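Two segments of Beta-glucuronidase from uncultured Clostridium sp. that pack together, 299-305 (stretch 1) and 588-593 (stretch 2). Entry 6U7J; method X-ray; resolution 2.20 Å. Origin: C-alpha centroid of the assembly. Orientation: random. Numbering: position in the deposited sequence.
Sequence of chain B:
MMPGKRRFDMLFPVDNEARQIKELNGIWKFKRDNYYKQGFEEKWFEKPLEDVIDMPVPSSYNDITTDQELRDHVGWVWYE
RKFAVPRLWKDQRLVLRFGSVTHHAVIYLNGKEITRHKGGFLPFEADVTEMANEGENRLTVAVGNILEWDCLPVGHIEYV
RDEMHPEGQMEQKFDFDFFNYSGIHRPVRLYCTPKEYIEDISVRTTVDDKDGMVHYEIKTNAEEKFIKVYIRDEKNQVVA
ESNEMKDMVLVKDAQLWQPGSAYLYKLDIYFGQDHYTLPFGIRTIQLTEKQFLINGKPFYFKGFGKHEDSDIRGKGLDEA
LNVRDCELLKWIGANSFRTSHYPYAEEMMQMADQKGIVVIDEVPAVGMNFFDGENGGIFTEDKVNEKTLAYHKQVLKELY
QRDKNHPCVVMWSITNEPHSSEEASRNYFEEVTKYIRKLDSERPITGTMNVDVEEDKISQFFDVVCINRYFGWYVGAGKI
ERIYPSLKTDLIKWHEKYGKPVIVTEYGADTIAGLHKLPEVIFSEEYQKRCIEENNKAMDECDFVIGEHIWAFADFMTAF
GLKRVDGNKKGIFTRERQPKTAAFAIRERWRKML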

# COMPACT_ATOMS: atom_id res chain seq x y z
N PHE B 299 -29.24 -25.04 13.61
CA PHE B 299 -28.64 -24.04 12.74
C PHE B 299 -27.54 -23.35 13.52
O PHE B 299 -27.76 -22.92 14.66
N TYR B 300 -26.36 -23.28 12.93
CA TYR B 300 -25.22 -22.59 13.51
C TYR B 300 -24.94 -21.37 12.63
O TYR B 300 -24.73 -21.51 11.42
N PHE B 301 -25.03 -20.18 13.21
CA PHE B 301 -24.80 -18.94 12.46
C PHE B 301 -23.32 -18.81 12.10
O PHE B 301 -22.45 -18.81 12.98
N LYS B 302 -23.04 -18.68 10.80
CA LYS B 302 -21.71 -18.36 10.29
C LYS B 302 -21.83 -17.15 9.36
O LYS B 302 -22.47 -17.25 8.31
N GLY B 303 -21.18 -16.05 9.73
CA GLY B 303 -21.28 -14.86 8.91
C GLY B 303 -20.73 -13.61 9.56
O GLY B 303 -19.72 -13.67 10.27
N PHE B 304 -21.41 -12.48 9.35
CA PHE B 304 -20.90 -11.16 9.71
C PHE B 304 -22.05 -10.24 10.04
O PHE B 304 -23.14 -10.33 9.45
N GLY B 305 -21.79 -9.28 10.91
CA GLY B 305 -22.54 -8.03 10.82
C GLY B 305 -21.97 -7.23 9.66
O GLY B 305 -20.77 -7.26 9.39
N GLU B 588 -11.98 -21.95 4.79
CA GLU B 588 -11.71 -23.37 5.02
C GLU B 588 -12.44 -23.88 6.25
O GLU B 588 -12.95 -25.00 6.25
N ARG B 589 -12.53 -23.08 7.31
CA ARG B 589 -13.32 -23.49 8.46
C ARG B 589 -14.81 -23.57 8.12
O ARG B 589 -15.45 -24.62 8.27
N TRP B 590 -15.40 -22.47 7.63
CA TRP B 590 -16.86 -22.45 7.47
C TRP B 590 -17.33 -23.43 6.40
O TRP B 590 -18.42 -24.00 6.53
N ARG B 591 -16.55 -23.66 5.35
CA ARG B 591 -16.98 -24.61 4.33
C ARG B 591 -16.94 -26.05 4.83
O ARG B 591 -17.60 -26.90 4.24
N LYS B 592 -16.18 -26.34 5.88
CA LYS B 592 -16.18 -27.69 6.43
C LYS B 592 -17.20 -27.88 7.55
O LYS B 592 -17.43 -29.01 7.97
N MET B 593 -17.82 -26.79 8.03
CA MET B 593 -18.94 -26.89 8.95
C MET B 593 -20.24 -27.00 8.17
O MET B 593 -20.48 -28.00 7.50

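Packing of stretch 299-305, a strand from Phe301 on, against stretch 588-593, helical over most of its length; the N-to-C directions of strand and helix differ by 137°, and the two stretches, parts of one chain, bury 349 Å² between them. Phe299 (chi1 t) lies out of reach of stretch 2. Tyr300 (chi1 t) points toward it, and its ring meets the thioether of Met593 (m, t, p), which points toward stretch 1: Tyr300 CE1 is 3.4 Å from Met593 CE, and Met593 SD sits obliquely 5.4 Å from the Tyr300 ring centroid. The extended Arg589 side chain (t, t, t) starts sideways but brings its guanidinium near the same tyrosine, with Arg589 NH1 4.4 Å from Tyr300 OH, a loose contact; both groups find hydrogen-bond partners elsewhere in the structure. Phe301 (chi1 m) is buried but out of reach. Lys302 (m, t, m, t) points toward the helix and joins apolar packing to a polar anchor. Its CB lies over the indole of Trp590, 3.7 Å from the centroid of the five-membered ring and almost on the ring normal; farther along, Lys302 CD approaches Trp590 CD1 at 3.7 Å and Met593 SD at 4.0 Å. The chain ends in a hydrogen bond from Lys302 NZ to Trp590 O, 2.9 Å, so the ammonium reaches the backbone carbonyl of Trp590, which also accepts Met593 N at 3.2 Å. Gly303 has no side chain, and its backbone lies close to the indole: Gly303 O is 3.3 Å from Trp590 CH2, and Gly303 N sits over the ring face. Phe304 (chi1 m) leaves sideways, yet its ring end comes nearer, Phe304 CZ lying 3.8 Å from Trp590 CZ3. There the edge of Trp590 (chi1 m), which points toward stretch 1 and has the largest covered area, 110 Å², meets the phenylalanine face in an offset edge-to-face pair, planes at 72°. Gly305 makes no contact, while Arg591 and Lys592 point away.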

# COMPACT_ATOMS: atom_id res chain seq x y z
CB PHE B 299 -29.69 -23.04 12.24
CG PHE B 299 -29.15 -22.00 11.31
CD1 PHE B 299 -28.95 -22.30 9.97
CD2 PHE B 299 -28.82 -20.73 11.78
CE1 PHE B 299 -28.43 -21.33 9.10
CE2 PHE B 299 -28.32 -19.77 10.92
CZ PHE B 299 -28.12 -20.08 9.58
CB TYR B 300 -24.02 -23.53 13.61
CG TYR B 300 -22.83 -22.94 14.34
CD1 TYR B 300 -21.84 -22.26 13.65
CD2 TYR B 300 -22.72 -23.04 15.72
CE1 TYR B 300 -20.75 -21.70 14.31
CE2 TYR B 300 -21.64 -22.48 16.40
CZ TYR B 300 -20.66 -21.81 15.68
OH TYR B 300 -19.57 -21.26 16.32
CB PHE B 301 -25.25 -17.72 13.26
CG PHE B 301 -26.74 -17.64 13.52
CD1 PHE B 301 -27.33 -18.41 14.50
CD2 PHE B 301 -27.52 -16.72 12.83
CE1 PHE B 301 -28.69 -18.32 14.75
CE2 PHE B 301 -28.88 -16.61 13.09
CZ PHE B 301 -29.46 -17.42 14.04
CB LYS B 302 -21.10 -19.54 9.53
CG LYS B 302 -21.04 -20.86 10.29
CD LYS B 302 -20.60 -22.00 9.37
CE LYS B 302 -21.59 -22.16 8.21
NZ LYS B 302 -21.12 -23.16 7.22
CB PHE B 304 -20.14 -10.47 8.56
CG PHE B 304 -19.11 -11.31 7.89
CD1 PHE B 304 -19.46 -12.16 6.84
CD2 PHE B 304 -17.79 -11.24 8.28
CE1 PHE B 304 -18.51 -12.93 6.22
CE2 PHE B 304 -16.81 -12.01 7.67
CZ PHE B 304 -17.18 -12.87 6.63
CB GLU B 588 -10.20 -23.62 5.16
CG GLU B 588 -9.41 -23.43 3.86
CD GLU B 588 -9.84 -24.39 2.75
OE1 GLU B 588 -9.67 -25.62 2.91
OE2 GLU B 588 -10.34 -23.91 1.70
CB ARG B 589 -13.07 -22.53 9.61
CG ARG B 589 -14.01 -22.68 10.79
CD ARG B 589 -13.65 -21.62 11.80
NE ARG B 589 -14.58 -21.50 12.92
CZ ARG B 589 -14.57 -22.30 13.98
NH1 ARG B 589 -15.45 -22.11 14.96
NH2 ARG B 589 -13.70 -23.29 14.05
CB TRP B 590 -17.36 -21.05 7.13
CG TRP B 590 -17.39 -20.11 8.31
CD1 TRP B 590 -17.22 -20.42 9.63
CD2 TRP B 590 -17.58 -18.69 8.26
NE1 TRP B 590 -17.29 -19.29 10.40
CE2 TRP B 590 -17.52 -18.21 9.59
CE3 TRP B 590 -17.80 -17.78 7.23
CZ2 TRP B 590 -17.67 -16.86 9.90
CZ3 TRP B 590 -17.94 -16.43 7.54
CH2 TRP B 590 -17.88 -15.99 8.87
CB ARG B 591 -16.14 -24.46 3.06
CG ARG B 591 -16.51 -23.20 2.27
CD ARG B 591 -16.04 -23.25 0.82
NE ARG B 591 -16.91 -22.44 -0.03
CZ ARG B 591 -17.87 -22.93 -0.81
NH1 ARG B 591 -18.61 -22.11 -1.54
NH2 ARG B 591 -18.09 -24.24 -0.85
CB LYS B 592 -14.79 -28.09 6.93
CG LYS B 592 -13.81 -28.55 5.82
CD LYS B 592 -13.63 -27.49 4.71
CE LYS B 592 -12.67 -27.92 3.60
NZ LYS B 592 -13.38 -28.71 2.56
CB MET B 593 -19.01 -25.68 9.88
CG MET B 593 -17.75 -25.43 10.67
SD MET B 593 -17.84 -23.83 11.53
CE MET B 593 -19.15 -24.20 12.68